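PDB 4PEV: membrane lipoprotein family protein, which binds adenosine and probably delivers nucleosides to an ABC transporter as its membrane-attached solute-binding lipoprotein. Local coordinates for residues Glu100-Asp104 with Lys128-Tyr133; Gln160-Ser164 with Lys394-Pro398; Pro290-Ile295 with Ile364-Arg369. All coordinates share one frame; numbering follows the deposited sequence.

Interaction 1. Residues Glu100-Asp104 with Lys128-Tyr133; sequences ESVLD and KVAPRY
Glu100 and Asp104 both swing CG opposite their own backbone N, with chi1 of -165° and -167°. Being one helical turn apart, they send two carboxylates out side by side toward Arg132. The Glu100 chain is extended beyond CG and carries OE1 to the edge of the guanidinium, near its plane. There OE1 forms a salt bridge with Arg132 NH2 at 2.8 Å, although the hydrogen bond is bent and weak. Asp104 OD2 takes the other terminal nitrogen, NH1, in a second salt bridge. It comes in obliquely, and the modelled length is doubtfully short. The three residues form a salt-bridge network, in which the arginine probably offsets the two nearby negative charges.

The segments 100-104 and 128-132 run roughly parallel, their axes 22° apart. Their helices belong to successive beta-alpha-beta crossovers of the N-terminal Rossmann-like lobe, a feature of type I periplasmic-binding folds. Both pack on Tyr138 of strand 137-141. Leu103 also touches Ile115 and Leu117 of strand 114-118.

Between the helices, on the side of the sheet, Val129 splits its two methyls. CG1 meets Leu103 CG at 4.1 Å, while CG2 lies 3.9 Å from Glu100 CG, against the methylene part of that acid. Tyr133, next in the chain after Arg132, turns its ring edge to the Asp104 carboxylate. Its OH gives a weak hydrogen bond of 2.9 Å to Asp104 OD1.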
loop_
_atom_site.group_PDB
_atom_site.type_symbol
_atom_site.label_atom_id
_atom_site.label_comp_id
_atom_site.label_asym_id
_atom_site.label_seq_id
_atom_site.Cartn_x
_atom_site.Cartn_y
_atom_site.Cartn_z
ATOM N N GLU C 100 -8.866 21.060 7.960
ATOM C CA GLU C 100 -9.254 22.129 7.029
ATOM C C GLU C 100 -8.642 23.478 7.399
ATOM O O GLU C 100 -8.162 24.211 6.526
ATOM C CB GLU C 100 -10.776 22.274 6.938
ATOM C CG GLU C 100 -11.234 23.108 5.739
ATOM C CD GLU C 100 -12.683 23.571 5.833
ATOM O OE1 GLU C 100 -13.055 24.513 5.087
ATOM O OE2 GLU C 100 -13.449 22.996 6.644
ATOM N N SER C 101 -8.677 23.799 8.687
ATOM C CA SER C 101 -8.122 25.043 9.191
ATOM C C SER C 101 -6.626 25.159 8.955
ATOM O O SER C 101 -6.103 26.225 8.631
ATOM C CB SER C 101 -8.372 25.151 10.676
ATOM O OG SER C 101 -7.846 26.383 11.114
ATOM N N VAL C 102 -5.951 24.038 9.143
ATOM C CA VAL C 102 -4.511 23.917 8.956
ATOM C C VAL C 102 -4.124 24.039 7.474
ATOM O O VAL C 102 -3.097 24.661 7.108
ATOM C CB VAL C 102 -4.054 22.567 9.580
ATOM C CG1 VAL C 102 -2.851 21.965 8.883
ATOM C CG2 VAL C 102 -3.788 22.763 11.054
ATOM N N LEU C 103 -4.940 23.431 6.619
ATOM C CA LEU C 103 -4.718 23.499 5.182
ATOM C C LEU C 103 -4.981 24.910 4.666
ATOM O O LEU C 103 -4.277 25.407 3.793
ATOM C CB LEU C 103 -5.614 22.488 4.477
ATOM C CG LEU C 103 -5.533 22.422 2.953
ATOM C CD1 LEU C 103 -4.094 22.312 2.485
ATOM C CD2 LEU C 103 -6.356 21.255 2.464
ATOM N N ASP C 104 -5.989 25.554 5.244
ATOM C CA ASP C 104 -6.372 26.923 4.888
ATOM C C ASP C 104 -5.288 27.936 5.281
ATOM O O ASP C 104 -4.941 28.812 4.500
ATOM C CB ASP C 104 -7.734 27.260 5.542
ATOM C CG ASP C 104 -8.364 28.525 4.982
ATOM O OD1 ASP C 104 -8.098 29.616 5.538
ATOM O OD2 ASP C 104 -9.135 28.435 3.995
ATOM N N LYS C 128 -12.874 21.956 -0.662
ATOM C CA LYS C 128 -13.314 23.233 -0.118
ATOM C C LYS C 128 -12.259 24.337 -0.219
ATOM O O LYS C 128 -12.586 25.479 -0.559
ATOM C CB LYS C 128 -13.684 23.045 1.355
ATOM C CG LYS C 128 -14.812 22.050 1.563
ATOM C CD LYS C 128 -15.134 21.843 3.034
ATOM C CE LYS C 128 -16.598 21.465 3.226
ATOM N NZ LYS C 128 -16.719 20.401 4.258
ATOM N N VAL C 129 -11.004 23.999 0.089
ATOM C CA VAL C 129 -9.938 24.998 0.229
ATOM C C VAL C 129 -9.334 25.454 -1.108
ATOM O O VAL C 129 -9.074 26.656 -1.303
ATOM C CB VAL C 129 -8.814 24.477 1.149
ATOM C CG1 VAL C 129 -7.604 25.399 1.113
ATOM C CG2 VAL C 129 -9.315 24.328 2.577
ATOM N N ALA C 130 -9.106 24.495 -2.007
ATOM C CA ALA C 130 -8.473 24.746 -3.291
ATOM C C ALA C 130 -9.083 25.894 -4.083
ATOM O O ALA C 130 -8.338 26.713 -4.616
ATOM C CB ALA C 130 -8.464 23.487 -4.126
ATOM N N PRO C 131 -10.428 25.961 -4.192
ATOM C CA PRO C 131 -10.972 27.089 -4.973
ATOM C C PRO C 131 -10.782 28.477 -4.326
ATOM O O PRO C 131 -10.632 29.444 -5.058
ATOM C CB PRO C 131 -12.457 26.731 -5.135
ATOM C CG PRO C 131 -12.750 25.812 -4.002
ATOM C CD PRO C 131 -11.491 25.014 -3.810
ATOM N N ARG C 132 -10.770 28.572 -2.992
ATOM C CA ARG C 132 -10.387 29.826 -2.300
ATOM C C ARG C 132 -8.958 30.357 -2.565
ATOM O O ARG C 132 -8.718 31.532 -2.368
ATOM C CB ARG C 132 -10.502 29.683 -0.786
ATOM C CG ARG C 132 -11.872 29.337 -0.261
ATOM C CD ARG C 132 -11.871 29.472 1.245
ATOM N NE ARG C 132 -12.509 28.326 1.877
ATOM C CZ ARG C 132 -12.335 27.960 3.150
ATOM N NH1 ARG C 132 -11.535 28.650 3.960
ATOM N NH2 ARG C 132 -12.965 26.885 3.624
ATOM N N TYR C 133 -8.001 29.510 -2.943
ATOM C CA TYR C 133 -6.617 29.976 -3.204
ATOM C C TYR C 133 -6.142 29.497 -4.563
ATOM O O TYR C 133 -5.273 28.640 -4.646
ATOM C CB TYR C 133 -5.656 29.475 -2.125
ATOM C CG TYR C 133 -6.074 29.837 -0.725
ATOM C CD1 TYR C 133 -5.708 31.042 -0.170
ATOM C CD2 TYR C 133 -6.825 28.967 0.038
ATOM C CE1 TYR C 133 -6.087 31.386 1.106
ATOM C CE2 TYR C 133 -7.210 29.296 1.320
ATOM C CZ TYR C 133 -6.833 30.509 1.845
ATOM O OH TYR C 133 -7.200 30.860 3.111
#

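Interaction 2. Residues Gln160-Ser164 with Lys394-Pro398; sequences QEVAS and KFVTP
Gln160 lies over one face of the Phe395 ring, where the helix backbone holds its CB. The contact of CB with the ring is a CH-pi interaction. CB stands 3.6 Å from the ring centroid, 19° off the normal, and is nearest to Phe395 CG at 3.4 Å. The torsions beyond CB steer the amide. CG is placed opposite the carbonyl carbon, and the chain then turns at chi2 (105°). This leads the amide back along the phenylalanine side chain, past Phe395 CB and toward the loop backbone. The amide plane is inclined by only 27° to the ring, so it stays roughly flat beside Phe395 CB. From there Gln160 NE2 gives a weak, bent hydrogen bond to Val396 O at 3.0 Å.

The far end of the ring reaches Ser164. Phe395 CZ lies 3.9 Å from Ser164 OG, one turn on from Gln160. That hydroxyl is turned back into its own helix and donates to Glu161 O at 2.7 Å. The Glu161 carboxylate has other partners, a salt bridge with Arg158 and a hydrogen bond from the backbone N of Leu326 to OE1.

The contact fixes the loop between helices 375-389 and 401-412 against the start of helix 159-181, in the interior of the fold. Tyr207 of helix 196-214 meets the Phe395 ring edge-to-face, and Ile388 also packs on it. The Gln160 side chain is about 11 Å from the bound adenosine, so the contact is structural packing and not part of the pocket's direct contacts. Its hold is mostly apolar: an aromatic ring is laid against a helix surface, with one weak hydrogen bond from the Gln160 amide to the Val396 carbonyl guiding the loop backbone beside it.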
loop_
_atom_site.group_PDB
_atom_site.type_symbol
_atom_site.label_atom_id
_atom_site.label_comp_id
_atom_site.label_asym_id
_atom_site.label_seq_id
_atom_site.Cartn_x
_atom_site.Cartn_y
_atom_site.Cartn_z
ATOM N N GLN C 160 -6.140 -2.307 -7.181
ATOM C CA GLN C 160 -6.638 -3.609 -7.605
ATOM C C GLN C 160 -5.525 -4.389 -8.315
ATOM O O GLN C 160 -5.370 -5.611 -8.136
ATOM C CB GLN C 160 -7.845 -3.463 -8.542
ATOM C CG GLN C 160 -8.974 -2.571 -8.023
ATOM C CD GLN C 160 -9.042 -1.204 -8.705
ATOM O OE1 GLN C 160 -8.032 -0.522 -8.893
ATOM N NE2 GLN C 160 -10.245 -0.802 -9.078
ATOM N N GLU C 161 -4.739 -3.669 -9.107
ATOM C CA GLU C 161 -3.775 -4.301 -9.975
ATOM C C GLU C 161 -2.748 -5.060 -9.141
ATOM O O GLU C 161 -2.605 -6.277 -9.303
ATOM C CB GLU C 161 -3.134 -3.274 -10.927
ATOM C CG GLU C 161 -4.147 -2.607 -11.868
ATOM C CD GLU C 161 -3.534 -1.743 -12.975
ATOM O OE1 GLU C 161 -2.295 -1.673 -13.122
ATOM O OE2 GLU C 161 -4.317 -1.116 -13.719
ATOM N N VAL C 162 -2.077 -4.367 -8.218
ATOM C CA VAL C 162 -1.046 -5.007 -7.379
ATOM C C VAL C 162 -1.610 -5.991 -6.316
ATOM O O VAL C 162 -1.026 -7.046 -6.081
ATOM C CB VAL C 162 -0.114 -3.955 -6.726
ATOM C CG1 VAL C 162 -0.788 -3.252 -5.552
ATOM C CG2 VAL C 162 1.190 -4.592 -6.278
ATOM N N ALA C 163 -2.729 -5.650 -5.686
ATOM C CA ALA C 163 -3.340 -6.513 -4.678
ATOM C C ALA C 163 -3.784 -7.855 -5.257
ATOM O O ALA C 163 -3.694 -8.887 -4.584
ATOM C CB ALA C 163 -4.527 -5.819 -4.039
ATOM N N SER C 164 -4.286 -7.838 -6.491
ATOM C CA SER C 164 -4.654 -9.072 -7.171
ATOM C C SER C 164 -3.454 -9.982 -7.333
ATOM O O SER C 164 -3.585 -11.191 -7.191
ATOM C CB SER C 164 -5.312 -8.795 -8.545
ATOM O OG SER C 164 -4.417 -8.207 -9.485
ATOM N N LYS C 394 -9.061 -4.605 -17.090
ATOM C CA LYS C 394 -9.120 -3.339 -16.375
ATOM C C LYS C 394 -10.220 -3.436 -15.319
ATOM O O LYS C 394 -11.356 -3.805 -15.619
ATOM C CB LYS C 394 -9.381 -2.169 -17.337
ATOM C CG LYS C 394 -9.135 -0.773 -16.754
ATOM C CD LYS C 394 -9.727 0.330 -17.644
ATOM C CE LYS C 394 -9.406 1.735 -17.156
ATOM N NZ LYS C 394 -7.942 2.015 -17.205
ATOM N N PHE C 395 -9.863 -3.106 -14.084
ATOM C CA PHE C 395 -10.801 -3.159 -12.976
ATOM C C PHE C 395 -11.726 -1.937 -12.973
ATOM O O PHE C 395 -11.419 -0.918 -13.579
ATOM C CB PHE C 395 -10.034 -3.234 -11.650
ATOM C CG PHE C 395 -9.215 -4.486 -11.485
ATOM C CD1 PHE C 395 -7.905 -4.539 -11.936
ATOM C CD2 PHE C 395 -9.750 -5.604 -10.855
ATOM C CE1 PHE C 395 -7.143 -5.686 -11.773
ATOM C CE2 PHE C 395 -8.995 -6.755 -10.691
ATOM C CZ PHE C 395 -7.689 -6.799 -11.152
ATOM N N VAL C 396 -12.854 -2.047 -12.279
ATOM C CA VAL C 396 -13.778 -0.926 -12.103
ATOM C C VAL C 396 -13.452 -0.200 -10.795
ATOM O O VAL C 396 -13.168 -0.842 -9.797
ATOM C CB VAL C 396 -15.256 -1.386 -12.048
ATOM C CG1 VAL C 396 -16.193 -0.195 -12.260
ATOM C CG2 VAL C 396 -15.537 -2.455 -13.096
ATOM N N THR C 397 -13.501 1.131 -10.808
ATOM C CA THR C 397 -13.322 1.928 -9.596
ATOM C C THR C 397 -14.689 2.103 -8.954
ATOM O O THR C 397 -15.491 2.879 -9.457
ATOM C CB THR C 397 -12.755 3.339 -9.908
ATOM O OG1 THR C 397 -12.035 3.321 -11.152
ATOM C CG2 THR C 397 -11.841 3.835 -8.758
ATOM N N PRO C 398 -14.971 1.390 -7.847
ATOM C CA PRO C 398 -16.295 1.558 -7.218
ATOM C C PRO C 398 -16.689 3.020 -6.907
ATOM O O PRO C 398 -15.894 3.786 -6.351
ATOM C CB PRO C 398 -16.193 0.732 -5.922
ATOM C CG PRO C 398 -14.750 0.392 -5.758
ATOM C CD PRO C 398 -14.151 0.399 -7.130
#

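Interaction 3. Residues Pro290-Ile295 with Ile364-Arg369; sequences PQTIII and IVMSQR
Two side chains of helix 364-369, Gln368 and Arg369, give hydrogen bonds to backbone carbonyls of 290-295. Gln368 NE2 donates to Gln291 O at 2.7 Å. The acceptor lies in the amide plane, and the donor sits in the carbonyl plane on a lone pair. Arg369 NE donates to Ile294 O at 2.9 Å, almost straight (160°) and nearly head-on to the carbonyl. Arg369 NH2 adds a weaker bond to the same oxygen at 3.3 Å. The arginine chain is extended from CG to NE, which lets it reach the strand edge-first.

Apolar groups pack on the two faces of the Arg369 guanidinium. Ile295 CD1 lies over the centre of one face, 3.6 Å above the plane. The selenomethionine Met366 sets its CE against the opposite face, nearer the rim.

Hydrophobic contacts fill the rest. Pro290 CB touches Val365 CG2 at 3.9 Å and also meets Ile364 CG2. Ile294 lays its CG1 against Gln368 CB and Arg369 CG, both at 4.0 Å.

Arg369 has outside partners too: its NH2 forms a salt bridge with Glu286 and its NH1 donates to Ser334 O. Strand 293-299 belongs to the sheet of the second lobe, and its last residue, Lys299, binds adenosine. Segment 364-369 of helix 358-372 crosses strand segment 293-295 at 73°. With Ile294 O at its edge, further bonds to Glu286 and Ser334 O, and groups against both faces, the buried arginine is held in position and orientation, and its charge is probably balanced by Glu286.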
loop_
_atom_site.group_PDB
_atom_site.type_symbol
_atom_site.label_atom_id
_atom_site.label_comp_id
_atom_site.label_asym_id
_atom_site.label_seq_id
_atom_site.Cartn_x
_atom_site.Cartn_y
_atom_site.Cartn_z
ATOM N N PRO C 290 12.634 -11.040 7.943
ATOM C CA PRO C 290 12.591 -11.701 6.637
ATOM C C PRO C 290 12.151 -13.181 6.666
ATOM O O PRO C 290 11.732 -13.725 5.638
ATOM C CB PRO C 290 14.039 -11.566 6.141
ATOM C CG PRO C 290 14.779 -10.789 7.185
ATOM C CD PRO C 290 14.011 -10.970 8.449
ATOM N N GLN C 291 12.258 -13.821 7.821
ATOM C CA GLN C 291 11.794 -15.190 7.972
ATOM C C GLN C 291 10.299 -15.265 7.721
ATOM O O GLN C 291 9.828 -16.185 7.071
ATOM C CB GLN C 291 12.105 -15.719 9.377
ATOM C CG GLN C 291 13.569 -16.084 9.618
ATOM C CD GLN C 291 14.027 -15.778 11.044
ATOM O OE1 GLN C 291 13.645 -14.758 11.627
ATOM N NE2 GLN C 291 14.856 -16.655 11.607
ATOM N N THR C 292 9.556 -14.285 8.222
ATOM C CA THR C 292 8.091 -14.267 8.069
ATOM C C THR C 292 7.539 -13.294 6.999
ATOM O O THR C 292 6.443 -13.517 6.475
ATOM C CB THR C 292 7.395 -13.987 9.425
ATOM O OG1 THR C 292 7.737 -12.672 9.903
ATOM C CG2 THR C 292 7.796 -15.066 10.470
ATOM N N ILE C 293 8.273 -12.226 6.687
ATOM C CA ILE C 293 7.785 -11.227 5.731
ATOM C C ILE C 293 8.335 -11.602 4.378
ATOM O O ILE C 293 9.433 -11.225 4.021
ATOM C CB ILE C 293 8.163 -9.778 6.125
ATOM C CG1 ILE C 293 7.642 -9.486 7.529
ATOM C CG2 ILE C 293 7.543 -8.768 5.166
ATOM C CD1 ILE C 293 8.190 -8.219 8.156
ATOM N N ILE C 294 7.551 -12.354 3.627
ATOM C CA ILE C 294 8.069 -13.053 2.450
ATOM C C ILE C 294 8.084 -12.190 1.174
ATOM O O ILE C 294 8.882 -12.431 0.281
ATOM C CB ILE C 294 7.290 -14.371 2.251
ATOM C CG1 ILE C 294 8.113 -15.383 1.460
ATOM C CG2 ILE C 294 5.936 -14.121 1.605
ATOM C CD1 ILE C 294 7.366 -16.669 1.174
ATOM N N ILE C 295 7.218 -11.184 1.104
ATOM C CA ILE C 295 7.090 -10.345 -0.080
ATOM C C ILE C 295 6.342 -9.069 0.275
ATOM O O ILE C 295 5.711 -8.998 1.316
ATOM C CB ILE C 295 6.358 -11.098 -1.225
ATOM C CG1 ILE C 295 6.596 -10.417 -2.578
ATOM C CG2 ILE C 295 4.866 -11.214 -0.946
ATOM C CD1 ILE C 295 6.650 -11.388 -3.741
ATOM N N ILE C 364 17.683 -14.617 2.787
ATOM C CA ILE C 364 16.634 -15.271 3.550
ATOM C C ILE C 364 15.276 -15.199 2.871
ATOM O O ILE C 364 14.530 -16.160 2.915
ATOM C CB ILE C 364 16.494 -14.698 4.972
ATOM C CG1 ILE C 364 17.796 -14.875 5.761
ATOM C CG2 ILE C 364 15.330 -15.375 5.700
ATOM C CD1 ILE C 364 17.756 -14.269 7.146
ATOM N N VAL C 365 14.935 -14.082 2.253
ATOM C CA VAL C 365 13.627 -13.989 1.617
ATOM C C VAL C 365 13.586 -14.923 0.411
ATOM O O VAL C 365 12.611 -15.648 0.212
ATOM C CB VAL C 365 13.277 -12.556 1.164
ATOM C CG1 VAL C 365 11.924 -12.538 0.466
ATOM C CG2 VAL C 365 13.275 -11.588 2.340
HETATM N N MSE C 366 14.654 -14.915 -0.383
HETATM C CA MSE C 366 14.719 -15.721 -1.605
HETATM C C MSE C 366 14.703 -17.174 -1.257
HETATM O O MSE C 366 14.207 -18.003 -2.025
HETATM C CB MSE C 366 16.000 -15.447 -2.385
HETATM C CG MSE C 366 16.110 -14.016 -2.908
HETATM SE SE MSE C 366 14.525 -13.490 -3.967
HETATM C CE MSE C 366 14.439 -11.555 -3.598
ATOM N N SER C 367 15.249 -17.496 -0.093
ATOM C CA SER C 367 15.227 -18.852 0.411
ATOM C C SER C 367 13.795 -19.292 0.630
ATOM O O SER C 367 13.424 -20.377 0.213
ATOM C CB SER C 367 16.010 -18.928 1.721
ATOM O OG SER C 367 16.131 -20.251 2.171
ATOM N N GLN C 368 12.988 -18.428 1.243
ATOM C CA GLN C 368 11.586 -18.748 1.606
ATOM C C GLN C 368 10.604 -18.732 0.423
ATOM O O GLN C 368 9.600 -19.443 0.427
ATOM C CB GLN C 368 11.084 -17.775 2.674
ATOM C CG GLN C 368 11.892 -17.794 3.967
ATOM C CD GLN C 368 11.447 -18.886 4.920
ATOM O OE1 GLN C 368 11.716 -20.065 4.718
ATOM N NE2 GLN C 368 10.750 -18.494 5.961
ATOM N N ARG C 369 10.889 -17.900 -0.570
ATOM C CA ARG C 369 10.129 -17.883 -1.808
ATOM C C ARG C 369 10.366 -19.143 -2.645
ATOM O O ARG C 369 9.462 -19.590 -3.348
ATOM C CB ARG C 369 10.517 -16.662 -2.623
ATOM C CG ARG C 369 10.130 -15.347 -1.968
ATOM C CD ARG C 369 10.347 -14.187 -2.924
ATOM N NE ARG C 369 10.104 -12.896 -2.299
ATOM C CZ ARG C 369 10.216 -11.729 -2.926
ATOM N NH1 ARG C 369 10.564 -11.689 -4.211
ATOM N NH2 ARG C 369 9.991 -10.592 -2.265
#

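Overall arrangement
Going from the N terminus, interaction 1 comes first. It closes a short loop of 23 residues and joins two neighbouring helices on the sheet of the first lobe. Interaction 2 opens later, at the start of helix 159-181, and closes only at 394-398, bringing the C-terminal part of the chain back to that helix. Interaction 3 is nested inside this long loop. It ties strand 293-299 of the second sheet to helix 358-372. None of the three touch. Interactions 1 and 3 lie on opposite sides of the chain's centre, with centres 45 Å apart. Interaction 2 is more central; its nearest atoms are about 9 Å from those of interaction 3.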